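Long-range contacts in GH5 (Bacteroidetes bacterium AC2a, PDB 4YHG), which probably hydrolyses internal beta-1,4-glucosidic bonds of cellulose as a family 5 glycoside hydrolase, and holds a chain of glucose units in its cleft: residues W37-A42 with I346-G351; L120-A125 with N163-G168; F159-A164 with E188-C193; L329-G334 with D341-I346. The protein carries 1 engineered substitution. All coordinates share one frame; numbering follows the deposited sequence.

Interaction 1 of 4, residues W37-A42 with I346-G351. With BGC (beta-D-glucopyranose), chain C.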
# COMPACT_ATOMS: atom_id res chain seq x y z
N TRP A 37 -15.20 2.62 -11.15
CA TRP A 37 -14.93 1.17 -11.27
C TRP A 37 -15.91 0.28 -10.48
O TRP A 37 -15.56 -0.82 -10.10
CB TRP A 37 -13.49 0.86 -10.86
CG TRP A 37 -12.42 1.34 -11.84
CD1 TRP A 37 -12.61 1.82 -13.10
CD2 TRP A 37 -11.00 1.31 -11.63
NE1 TRP A 37 -11.40 2.12 -13.68
CE2 TRP A 37 -10.40 1.81 -12.79
CE3 TRP A 37 -10.19 0.91 -10.56
CZ2 TRP A 37 -9.01 1.94 -12.92
CZ3 TRP A 37 -8.81 1.03 -10.68
CH2 TRP A 37 -8.24 1.54 -11.86
N GLY A 38 -17.13 0.75 -10.24
CA GLY A 38 -18.18 -0.12 -9.69
C GLY A 38 -18.40 -0.08 -8.19
O GLY A 38 -19.33 -0.69 -7.68
N ASN A 39 -17.55 0.61 -7.48
CA ASN A 39 -17.75 0.79 -6.05
C ASN A 39 -18.65 1.99 -5.79
O ASN A 39 -18.57 2.99 -6.49
CB ASN A 39 -16.42 1.01 -5.37
CG ASN A 39 -15.75 -0.27 -4.98
OD1 ASN A 39 -16.34 -1.10 -4.28
ND2 ASN A 39 -14.48 -0.42 -5.36
N LYS A 40 -19.50 1.88 -4.77
CA LYS A 40 -20.35 3.00 -4.40
C LYS A 40 -19.63 3.89 -3.40
O LYS A 40 -18.62 3.48 -2.81
CB LYS A 40 -21.68 2.51 -3.85
CG LYS A 40 -22.44 1.62 -4.83
CD LYS A 40 -23.93 1.72 -4.59
CE LYS A 40 -24.73 0.82 -5.53
NZ LYS A 40 -25.99 1.49 -5.94
N ALA A 41 -20.16 5.09 -3.19
CA ALA A 41 -19.49 6.14 -2.43
C ALA A 41 -19.27 5.78 -0.96
O ALA A 41 -20.19 5.33 -0.30
CB ALA A 41 -20.31 7.41 -2.51
N ALA A 42 -18.06 6.01 -0.44
CA ALA A 42 -17.78 5.73 0.96
C ALA A 42 -18.57 6.66 1.89
O ALA A 42 -18.88 7.81 1.55
CB ALA A 42 -16.29 5.83 1.25
N ILE A 346 -15.02 -6.16 2.48
CA ILE A 346 -15.91 -5.19 3.16
C ILE A 346 -16.53 -4.22 2.14
O ILE A 346 -15.83 -3.65 1.33
CB ILE A 346 -15.15 -4.41 4.26
CG1 ILE A 346 -15.01 -5.28 5.50
CG2 ILE A 346 -15.89 -3.13 4.64
CD1 ILE A 346 -14.07 -4.73 6.54
N ASP A 347 -17.84 -4.05 2.21
CA ASP A 347 -18.53 -3.16 1.29
C ASP A 347 -18.07 -1.74 1.48
O ASP A 347 -17.99 -1.24 2.60
CB ASP A 347 -20.04 -3.21 1.52
CG ASP A 347 -20.80 -2.40 0.51
OD1 ASP A 347 -20.99 -1.17 0.68
OD2 ASP A 347 -21.22 -2.98 -0.47
N HIS A 348 -17.79 -1.06 0.38
CA HIS A 348 -17.18 0.27 0.45
C HIS A 348 -18.17 1.38 0.85
O HIS A 348 -17.74 2.45 1.29
CB HIS A 348 -16.49 0.59 -0.88
CG HIS A 348 -15.23 -0.20 -1.10
ND1 HIS A 348 -14.18 0.25 -1.87
CD2 HIS A 348 -14.86 -1.42 -0.63
CE1 HIS A 348 -13.22 -0.66 -1.88
NE2 HIS A 348 -13.60 -1.67 -1.12
N ALA A 349 -19.46 1.13 0.70
CA ALA A 349 -20.47 2.12 1.04
C ALA A 349 -21.02 1.94 2.45
O ALA A 349 -21.41 2.94 3.07
CB ALA A 349 -21.61 2.07 0.04
N THR A 350 -21.07 0.70 2.94
CA THR A 350 -21.74 0.37 4.20
C THR A 350 -20.83 -0.06 5.33
O THR A 350 -21.23 -0.07 6.48
CB THR A 350 -22.77 -0.76 4.02
OG1 THR A 350 -22.11 -2.01 3.82
CG2 THR A 350 -23.72 -0.46 2.84
N GLY A 351 -19.60 -0.44 5.00
CA GLY A 351 -18.70 -1.07 5.96
C GLY A 351 -19.12 -2.43 6.51
O GLY A 351 -18.57 -2.87 7.51
C2 BGC C . -8.72 -2.16 -14.54
C3 BGC C . -9.78 -1.42 -15.37
C4 BGC C . -11.17 -1.97 -15.05
C5 BGC C . -11.42 -1.90 -13.54
C6 BGC C . -12.86 -2.31 -13.24
C1 BGC C . -9.08 -2.21 -13.04
O2 BGC C . -7.43 -1.56 -14.73
O3 BGC C . -9.49 -1.53 -16.77
O4 BGC C . -12.21 -1.28 -15.78
O5 BGC C . -10.44 -2.68 -12.85
O6 BGC C . -12.91 -3.36 -12.28
O HOH W 1 -18.03 -2.07 -2.31

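Interaction 2 of 4, residues L120-A125 with N163-G168. Engineered in segment 163-168: Ala-164 (natural residue Glu). With BGC (beta-D-glucopyranose), chain B.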
# COMPACT_ATOMS: atom_id res chain seq x y z
N LEU A 120 2.92 11.15 -14.71
CA LEU A 120 3.99 10.67 -13.86
C LEU A 120 4.75 9.52 -14.55
O LEU A 120 4.62 8.35 -14.20
CB LEU A 120 3.36 10.25 -12.55
CG LEU A 120 4.24 9.89 -11.35
CD1 LEU A 120 5.39 10.88 -11.17
CD2 LEU A 120 3.38 9.85 -10.11
N ASP A 121 5.57 9.89 -15.54
CA ASP A 121 6.11 8.94 -16.54
C ASP A 121 7.63 8.67 -16.36
O ASP A 121 8.47 9.51 -16.66
CB ASP A 121 5.82 9.50 -17.95
CG ASP A 121 6.02 8.47 -19.05
OD1 ASP A 121 6.58 7.40 -18.80
OD2 ASP A 121 5.62 8.76 -20.19
N LEU A 122 7.96 7.48 -15.86
CA LEU A 122 9.34 7.16 -15.52
C LEU A 122 10.21 6.97 -16.75
O LEU A 122 11.32 7.47 -16.79
CB LEU A 122 9.40 5.93 -14.59
CG LEU A 122 10.78 5.48 -14.07
CD1 LEU A 122 11.37 6.52 -13.15
CD2 LEU A 122 10.71 4.16 -13.32
N PRO A 123 9.73 6.24 -17.77
CA PRO A 123 10.52 6.19 -18.99
C PRO A 123 10.83 7.55 -19.54
O PRO A 123 11.97 7.78 -19.96
CB PRO A 123 9.62 5.42 -19.97
CG PRO A 123 8.80 4.54 -19.11
CD PRO A 123 8.68 5.19 -17.76
N ALA A 124 9.85 8.45 -19.54
CA ALA A 124 10.03 9.79 -20.13
C ALA A 124 10.94 10.69 -19.28
O ALA A 124 11.64 11.55 -19.81
CB ALA A 124 8.68 10.45 -20.36
N ALA A 125 10.94 10.50 -17.97
CA ALA A 125 11.87 11.23 -17.10
C ALA A 125 13.30 10.74 -17.31
O ALA A 125 14.24 11.54 -17.30
CB ALA A 125 11.47 11.07 -15.64
N ASN A 163 3.06 5.80 -5.45
CA ASN A 163 2.64 4.42 -5.34
C ASN A 163 3.66 3.41 -5.88
O ASN A 163 4.66 3.14 -5.24
CB ASN A 163 1.26 4.22 -5.98
CG ASN A 163 0.73 2.82 -5.77
OD1 ASN A 163 0.89 2.23 -4.70
ND2 ASN A 163 0.09 2.29 -6.78
N ALA A 164 3.42 2.85 -7.06
CA ALA A 164 4.23 1.75 -7.60
C ALA A 164 4.75 2.20 -8.96
O ALA A 164 4.09 2.04 -9.99
CB ALA A 164 3.41 0.47 -7.72
N ILE A 165 5.92 2.81 -8.95
CA ILE A 165 6.45 3.42 -10.15
C ILE A 165 7.29 2.39 -10.90
O ILE A 165 8.03 1.62 -10.28
CB ILE A 165 7.29 4.68 -9.79
CG1 ILE A 165 6.45 5.67 -8.98
CG2 ILE A 165 7.80 5.35 -11.05
CD1 ILE A 165 5.20 6.19 -9.68
N GLN A 166 7.16 2.37 -12.23
CA GLN A 166 7.80 1.34 -13.07
C GLN A 166 7.74 1.67 -14.56
O GLN A 166 7.16 2.68 -14.94
CB GLN A 166 7.15 -0.03 -12.82
CG GLN A 166 5.64 -0.04 -12.99
CD GLN A 166 5.11 -1.34 -13.57
OE1 GLN A 166 5.75 -1.97 -14.43
NE2 GLN A 166 3.93 -1.75 -13.11
N ASP A 167 8.34 0.83 -15.39
CA ASP A 167 8.38 1.09 -16.85
C ASP A 167 7.43 0.21 -17.71
O ASP A 167 7.39 0.36 -18.93
CB ASP A 167 9.82 0.98 -17.39
CG ASP A 167 10.39 -0.42 -17.30
OD1 ASP A 167 9.83 -1.32 -16.64
OD2 ASP A 167 11.45 -0.63 -17.90
N GLY A 168 6.65 -0.66 -17.06
CA GLY A 168 5.80 -1.61 -17.76
C GLY A 168 6.17 -3.05 -17.45
O GLY A 168 5.29 -3.90 -17.39
C2 BGC B . -1.68 -1.37 -7.24
C3 BGC B . -3.20 -1.57 -6.99
C4 BGC B . -3.63 -2.87 -7.71
C5 BGC B . -2.88 -4.02 -7.06
C6 BGC B . -3.43 -5.40 -7.43
C1 BGC B . -0.84 -2.66 -7.00
O1 BGC B . 0.49 -2.56 -7.57
O2 BGC B . -1.19 -0.29 -6.42
O3 BGC B . -3.97 -0.40 -7.42
O4 BGC B . -5.04 -3.11 -7.71
O5 BGC B . -1.50 -3.87 -7.48
O6 BGC B . -3.15 -5.65 -8.81
O HOH W 2 5.74 5.34 -15.78

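Interaction 3 of 4, residues F159-A164 with E188-C193. Engineered in segment 159-164: Ala-164 (natural residue Glu). With BGC (beta-D-glucopyranose), chain B.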
# COMPACT_ATOMS: atom_id res chain seq x y z
N PHE A 159 1.34 10.70 4.88
CA PHE A 159 1.45 10.90 3.44
C PHE A 159 2.42 9.89 2.84
O PHE A 159 3.56 9.76 3.28
CB PHE A 159 2.02 12.26 3.10
CG PHE A 159 1.12 13.41 3.43
CD1 PHE A 159 -0.22 13.24 3.72
CD2 PHE A 159 1.62 14.70 3.40
CE1 PHE A 159 -1.03 14.32 4.01
CE2 PHE A 159 0.81 15.78 3.67
CZ PHE A 159 -0.51 15.59 3.98
N GLU A 160 1.97 9.20 1.79
CA GLU A 160 2.82 8.27 1.05
C GLU A 160 3.14 8.93 -0.30
O GLU A 160 2.23 9.19 -1.10
CB GLU A 160 2.07 6.96 0.92
CG GLU A 160 2.70 5.87 0.06
CD GLU A 160 1.76 4.69 -0.13
OE1 GLU A 160 1.51 3.97 0.88
OE2 GLU A 160 1.25 4.51 -1.27
N THR A 161 4.42 9.23 -0.55
CA THR A 161 4.82 10.10 -1.65
C THR A 161 4.28 9.68 -3.00
O THR A 161 3.76 10.50 -3.75
CB THR A 161 6.34 10.15 -1.81
OG1 THR A 161 6.87 8.82 -1.90
CG2 THR A 161 6.98 10.88 -0.63
N LEU A 162 4.44 8.40 -3.32
CA LEU A 162 4.11 7.82 -4.64
C LEU A 162 3.62 6.42 -4.43
O LEU A 162 3.78 5.89 -3.36
CB LEU A 162 5.38 7.75 -5.50
CG LEU A 162 5.97 9.09 -5.86
CD1 LEU A 162 7.42 8.94 -6.27
CD2 LEU A 162 5.14 9.71 -6.98
N ASN A 163 3.06 5.80 -5.45
CA ASN A 163 2.64 4.42 -5.34
C ASN A 163 3.66 3.41 -5.88
O ASN A 163 4.66 3.14 -5.24
CB ASN A 163 1.26 4.22 -5.98
CG ASN A 163 0.73 2.82 -5.77
OD1 ASN A 163 0.89 2.23 -4.70
ND2 ASN A 163 0.09 2.29 -6.78
N ALA A 164 3.42 2.85 -7.06
CA ALA A 164 4.23 1.75 -7.60
C ALA A 164 4.75 2.20 -8.96
O ALA A 164 4.09 2.04 -9.99
CB ALA A 164 3.41 0.47 -7.72
N GLU A 188 15.02 10.48 -6.63
CA GLU A 188 14.92 11.94 -6.78
C GLU A 188 13.49 12.43 -6.62
O GLU A 188 13.27 13.47 -5.99
CB GLU A 188 15.49 12.41 -8.13
CG GLU A 188 17.00 12.23 -8.30
CD GLU A 188 17.50 12.48 -9.73
OE1 GLU A 188 16.72 13.02 -10.55
OE2 GLU A 188 18.69 12.16 -10.03
N TRP A 189 12.52 11.70 -7.15
CA TRP A 189 11.11 12.07 -6.96
C TRP A 189 10.71 11.98 -5.49
O TRP A 189 10.03 12.87 -4.98
CB TRP A 189 10.14 11.19 -7.77
CG TRP A 189 10.22 11.36 -9.25
CD1 TRP A 189 10.94 12.28 -9.94
CD2 TRP A 189 9.52 10.59 -10.23
NE1 TRP A 189 10.75 12.13 -11.29
CE2 TRP A 189 9.87 11.09 -11.50
CE3 TRP A 189 8.62 9.51 -10.16
CZ2 TRP A 189 9.37 10.55 -12.70
CZ3 TRP A 189 8.12 8.97 -11.37
CH2 TRP A 189 8.50 9.50 -12.62
N ASN A 190 11.11 10.92 -4.80
CA ASN A 190 10.83 10.83 -3.36
C ASN A 190 11.40 12.03 -2.60
O ASN A 190 10.72 12.62 -1.78
CB ASN A 190 11.37 9.53 -2.77
CG ASN A 190 10.45 8.37 -3.03
OD1 ASN A 190 9.25 8.55 -3.21
ND2 ASN A 190 11.01 7.16 -3.03
N GLN A 191 12.64 12.39 -2.88
CA GLN A 191 13.26 13.55 -2.28
C GLN A 191 12.40 14.79 -2.48
O GLN A 191 12.08 15.51 -1.53
CB GLN A 191 14.67 13.78 -2.87
CG GLN A 191 15.50 14.86 -2.19
CD GLN A 191 15.75 14.53 -0.74
OE1 GLN A 191 16.47 13.59 -0.43
NE2 GLN A 191 15.11 15.28 0.17
N VAL A 192 12.01 15.04 -3.73
CA VAL A 192 11.23 16.22 -4.09
C VAL A 192 9.86 16.25 -3.38
O VAL A 192 9.41 17.30 -2.96
CB VAL A 192 11.04 16.29 -5.61
CG1 VAL A 192 9.91 17.23 -5.99
CG2 VAL A 192 12.34 16.75 -6.25
N CYS A 193 9.22 15.10 -3.26
CA CYS A 193 7.96 15.00 -2.52
C CYS A 193 8.14 15.29 -1.02
O CYS A 193 7.30 15.97 -0.42
CB CYS A 193 7.32 13.62 -2.70
SG CYS A 193 6.84 13.23 -4.40
C2 BGC B . -1.68 -1.37 -7.24
C3 BGC B . -3.20 -1.57 -6.99
C4 BGC B . -3.63 -2.87 -7.71
C5 BGC B . -2.88 -4.02 -7.06
C6 BGC B . -3.43 -5.40 -7.43
C1 BGC B . -0.84 -2.66 -7.00
O1 BGC B . 0.49 -2.56 -7.57
O2 BGC B . -1.19 -0.29 -6.42
O3 BGC B . -3.97 -0.40 -7.42
O4 BGC B . -5.04 -3.11 -7.71
O5 BGC B . -1.50 -3.87 -7.48
O6 BGC B . -3.15 -5.65 -8.81

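Interaction 4 of 4, residues L329-G334 with D341-I346. With BGC (beta-D-glucopyranose), chain D; BGC (beta-D-glucopyranose), chain B.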
# COMPACT_ATOMS: atom_id res chain seq x y z
N LEU A 329 -1.47 -3.23 5.27
CA LEU A 329 -2.83 -2.89 4.88
C LEU A 329 -3.36 -3.76 3.74
O LEU A 329 -2.79 -3.83 2.62
CB LEU A 329 -2.90 -1.41 4.52
CG LEU A 329 -2.53 -0.51 5.73
CD1 LEU A 329 -1.04 -0.18 5.78
CD2 LEU A 329 -3.31 0.79 5.72
N TYR A 330 -4.46 -4.45 4.02
CA TYR A 330 -5.05 -5.38 3.03
C TYR A 330 -5.64 -4.63 1.85
O TYR A 330 -6.27 -3.59 2.04
CB TYR A 330 -6.09 -6.26 3.70
CG TYR A 330 -6.86 -7.12 2.74
CD1 TYR A 330 -6.33 -8.31 2.25
CD2 TYR A 330 -8.11 -6.75 2.32
CE1 TYR A 330 -7.04 -9.10 1.37
CE2 TYR A 330 -8.82 -7.52 1.41
CZ TYR A 330 -8.29 -8.70 0.95
OH TYR A 330 -8.97 -9.45 0.06
N TRP A 331 -5.44 -5.15 0.64
CA TRP A 331 -6.00 -4.55 -0.55
C TRP A 331 -7.45 -5.01 -0.77
O TRP A 331 -7.71 -6.19 -1.01
CB TRP A 331 -5.14 -4.90 -1.77
CG TRP A 331 -5.70 -4.32 -3.04
CD1 TRP A 331 -6.35 -4.99 -4.05
CD2 TRP A 331 -5.71 -2.94 -3.41
NE1 TRP A 331 -6.73 -4.12 -5.03
CE2 TRP A 331 -6.37 -2.85 -4.66
CE3 TRP A 331 -5.22 -1.77 -2.82
CZ2 TRP A 331 -6.56 -1.66 -5.31
CZ3 TRP A 331 -5.39 -0.59 -3.47
CH2 TRP A 331 -6.06 -0.53 -4.71
N ASP A 332 -8.39 -4.07 -0.66
CA ASP A 332 -9.81 -4.37 -0.90
C ASP A 332 -10.31 -3.54 -2.08
O ASP A 332 -10.41 -2.33 -2.00
CB ASP A 332 -10.60 -4.09 0.37
CG ASP A 332 -12.02 -4.56 0.28
OD1 ASP A 332 -12.69 -4.32 -0.76
OD2 ASP A 332 -12.48 -5.16 1.28
N ASN A 333 -10.61 -4.19 -3.19
CA ASN A 333 -11.15 -3.47 -4.35
C ASN A 333 -12.67 -3.55 -4.48
O ASN A 333 -13.21 -3.08 -5.47
CB ASN A 333 -10.50 -3.96 -5.63
CG ASN A 333 -10.79 -5.43 -5.92
OD1 ASN A 333 -11.64 -6.06 -5.28
ND2 ASN A 333 -10.08 -5.97 -6.89
N GLY A 334 -13.34 -4.11 -3.48
CA GLY A 334 -14.82 -4.20 -3.48
C GLY A 334 -15.42 -5.35 -4.28
O GLY A 334 -16.64 -5.55 -4.26
N ASP A 341 -8.56 -11.25 -9.01
CA ASP A 341 -9.01 -9.92 -8.67
C ASP A 341 -10.12 -9.88 -7.61
O ASP A 341 -10.71 -8.82 -7.35
CB ASP A 341 -9.43 -9.15 -9.94
CG ASP A 341 -9.02 -7.69 -9.89
OD1 ASP A 341 -7.93 -7.39 -9.33
OD2 ASP A 341 -9.78 -6.84 -10.39
N GLY A 342 -10.36 -11.02 -6.96
CA GLY A 342 -11.43 -11.13 -5.98
C GLY A 342 -11.00 -10.75 -4.58
O GLY A 342 -10.88 -11.60 -3.71
N PHE A 343 -10.80 -9.46 -4.37
CA PHE A 343 -10.21 -8.97 -3.12
C PHE A 343 -11.23 -8.37 -2.15
O PHE A 343 -10.92 -8.13 -0.99
CB PHE A 343 -9.15 -7.90 -3.43
CG PHE A 343 -7.86 -8.44 -3.95
CD1 PHE A 343 -6.96 -9.01 -3.09
CD2 PHE A 343 -7.50 -8.28 -5.28
CE1 PHE A 343 -5.73 -9.47 -3.55
CE2 PHE A 343 -6.27 -8.73 -5.76
CZ PHE A 343 -5.39 -9.34 -4.89
N GLY A 344 -12.45 -8.12 -2.60
CA GLY A 344 -13.45 -7.50 -1.74
C GLY A 344 -13.83 -8.35 -0.54
O GLY A 344 -14.23 -9.49 -0.73
N VAL A 345 -13.69 -7.79 0.67
CA VAL A 345 -14.17 -8.39 1.91
C VAL A 345 -15.10 -7.47 2.69
O VAL A 345 -15.87 -7.96 3.51
CB VAL A 345 -13.02 -8.85 2.86
CG1 VAL A 345 -12.06 -9.82 2.16
CG2 VAL A 345 -12.25 -7.68 3.43
N ILE A 346 -15.02 -6.16 2.48
CA ILE A 346 -15.91 -5.19 3.16
C ILE A 346 -16.53 -4.22 2.14
O ILE A 346 -15.83 -3.65 1.33
CB ILE A 346 -15.15 -4.41 4.26
CG1 ILE A 346 -15.01 -5.28 5.50
CG2 ILE A 346 -15.89 -3.13 4.64
CD1 ILE A 346 -14.07 -4.73 6.54
C2 BGC D . -7.15 -3.66 -8.82
C3 BGC D . -7.80 -4.00 -10.19
C4 BGC D . -7.55 -2.81 -11.13
C5 BGC D . -6.03 -2.59 -11.24
C6 BGC D . -5.71 -1.53 -12.27
C1 BGC D . -5.64 -3.37 -9.00
O2 BGC D . -7.32 -4.68 -7.83
O3 BGC D . -9.21 -4.35 -10.15
O4 BGC D . -8.10 -3.08 -12.43
O5 BGC D . -5.41 -2.30 -9.95
O6 BGC D . -4.43 -0.98 -12.01
C2 BGC B . -1.68 -1.37 -7.24
C3 BGC B . -3.20 -1.57 -6.99
C4 BGC B . -3.63 -2.87 -7.71
C5 BGC B . -2.88 -4.02 -7.06
C6 BGC B . -3.43 -5.40 -7.43
C1 BGC B . -0.84 -2.66 -7.00
O1 BGC B . 0.49 -2.56 -7.57
O2 BGC B . -1.19 -0.29 -6.42
O3 BGC B . -3.97 -0.40 -7.42
O4 BGC B . -5.04 -3.11 -7.71
O5 BGC B . -1.50 -3.87 -7.48
O6 BGC B . -3.15 -5.65 -8.81

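Interaction 1 of 4, residues W37-A42 with I346-G351
A single water ties Asn-39 to His-348. It donates to Asn-39 OD1 at 2.8 Å and takes the backbone N-H of His-348 at 2.9 Å. The contact belongs to a TIM barrel, at the point where the barrel closes. Segment 37-42 lies in the connection between the first barrel strand, 16-20, and helix 44-53. Segment 346-351 follows the last barrel strand, 327-332. The amide of Asn-39 is stacked on one face of the His-348 imidazole, with the planes only 5° apart. Asn-39 OD1 sits toward the rim of that face, 3.5 Å from His-348 CG. Outside partners fix both flat groups. Asn-39 ND2 bonds to the backbone O of Asn-22 and Asn-333, and the imidazole bonds through ND1 to Gln-23 and through NE2 to Asp-332. Neither group is likely to turn easily. Further along, the backbones meet by CA-H...O contacts. Ala-42 CA faces His-348 O at 3.3 Å, and Ala-349 CA faces Ala-41 O at 3.5 Å. At the other end of 37-42, Trp-37 belongs to the glycan pocket. One face of its indole carries the chain C glucose, whose C5 lies 3.8 Å from Trp-37 CD2, consistent with CH-pi stacking. With the indole gone, as for an alanine here, the chain C glucose would probably lose the flat surface that its C5 rests on. In segment 346-351, Asp-347 OD1 closes an Asx turn. It accepts Ala-349 N from above the carboxylate plane at 2.8 Å, and Thr-350 N on the anti side.

Interaction 2 of 4, residues L120-A125 with N163-G168
Segment 163-168 lays Ile-165, Gln-166 and Asp-167 against Leu-120, Leu-122 and Pro-123. It starts at the glycan. Asn-163 sends ND2 to O2 of the chain B glucose, at 2.9 Å and nearly straight (173°). The same sugar also bonds to His-103 and Glu-295. Ala-164 is an engineered substitution for the natural glutamate. In family 5 enzymes a glutamate directly after such an asparagine is the acid/base catalyst, so the missing side chain was probably that group. Ile-165 comes next and carries the apolar part of the contact. Its two branches part: CG1 is anti to the carbonyl carbon (chi1 -56°), while CG2 is anti to the backbone N. CD1, at the end of the first branch, therefore meets Leu-120 CD2 at 4.1 Å. CG2 meets Leu-122 CD2 at 3.9 Å. Trp-189 of helix 181-199 also touches Ile-165 and Leu-120. Gln-166 has its CB directed away from segment 120-125 and contributes its backbone carbonyl. Gln-166 O accepts from a water at 3.1 Å, and this water in turn takes Leu-122 N, at the start of helix 122-127. The side chain of Gln-166 folds back, and its OE1 accepts Gly-168 N from above the amide plane. Asp-167 rests CB on Pro-123 CG at 4.1 Å. Its carboxylate leads away to Gln-182 and to the backbone N of Asp-169. No direct hydrogen bond crosses the contact. Segment 163-168 and the start of helix 122-127 lie in the connections that follow the fourth and third strands, at the catalytic end of a TIM barrel.

Interaction 3 of 4, residues F159-A164 with E188-C193
This is a buried contact between the end of a barrel strand and the helix that follows it. Strand 157-160 runs out into Thr-161 and Leu-162, and both side chains point at helix 181-199. Thr-161 OG1 donates to Asn-190 OD1 at 2.7 Å. The hydroxyl stands above the amide plane of Asn-190, 37° out of it, so it does not follow a lone pair. The amide is held at its other end too, since Asn-190 ND2 bonds to Pro-212 O. Thr-161 CG2, anti to the carbonyl carbon, presses on Cys-193 CB at 3.5 Å. A valine in place of Thr-161 would lose the hydroxyl and would probably leave Asn-190 OD1 without its donor and the amide less firmly fixed. The strand, the helix and the next strand, 209-212, form one beta-alpha-beta crossover of the TIM barrel, and Asn-190 bridges the residues just after strand 157-160 and the end of strand 209-212. Leu-162 packs beside Asn-190. Its CD1 lies 3.8 Å from Trp-189 CB and reaches the edge of the indole near CE3. The same methyl also lies 3.6 Å from Asn-190 OD1. Leu-162 CG is 4.5 Å from Cys-193 SG. Helix 129-149 packs on the same helix: Trp-189 NE1 bonds to Asn-132 OD1, and Cys-193 touches Trp-143.

Interaction 4 of 4, residues L329-G334 with D341-I346
Tyr-330 OH donates to Phe-343 O at 2.6 Å, tilted 21° from the carbonyl plane. This bond ties the last strand of the TIM barrel to the loop after it. Asp-332 OD2 offers its syn lone pair to Ile-346 N at 3.0 Å, while Val-345 N comes from above the carboxylate plane. Trp-18 NE1 bonds to the same oxygen, so its negative charge is probably well stabilised. Asp-332 OD1 accepts Gly-334 N in an Asx turn. Asn-333 ND2 donates to Asp-341 O at 3.0 Å, with that oxygen in the amide plane. The same ND2 also bonds to O2 of the chain D glucose, while Asn-333 OD1 accepts from Asn-335 N. Asp-341 OD2 accepts O3 of that sugar at 2.6 Å. Gly-344 runs close against Gly-334 (CA to CA 4.0 Å), and a side chain on Gly-344 would run into Gly-334 C. Trp-331 and Phe-343 form an edge-to-face (T-shaped) pair, centroids 5.1 Å apart and planes at 81°. With CG anti to the backbone N (chi1 179°), the indole lies in the glycan cleft, C3 of the chain B glucose over one face. Trp-331 NE1 donates to O2 of the chain D glucose at 2.9 Å.

The contacts gather into two pairs that flank the glycan. Interactions 1 and 4 share Ile-346 and touch directly. His-348 NE2 reaches Asp-332 OD1 at 2.8 Å, and Asn-39 ND2 reaches Asn-333 O at 3.0 Å. Interactions 2 and 3 share Asn-163 and Ala-164 and meet round Trp-189, whose CZ3 lies 3.6 Å from Ile-165 CG2. The centres of interactions 3 and 4 are about 24 Å apart, on opposite sides of the chain's centre. The chain B glucose bridges the pairs, bonded by Asn-163 and covered by Trp-331. Interaction 4 binds the chain D glucose, and Trp-37 of interaction 1 carries the chain C glucose.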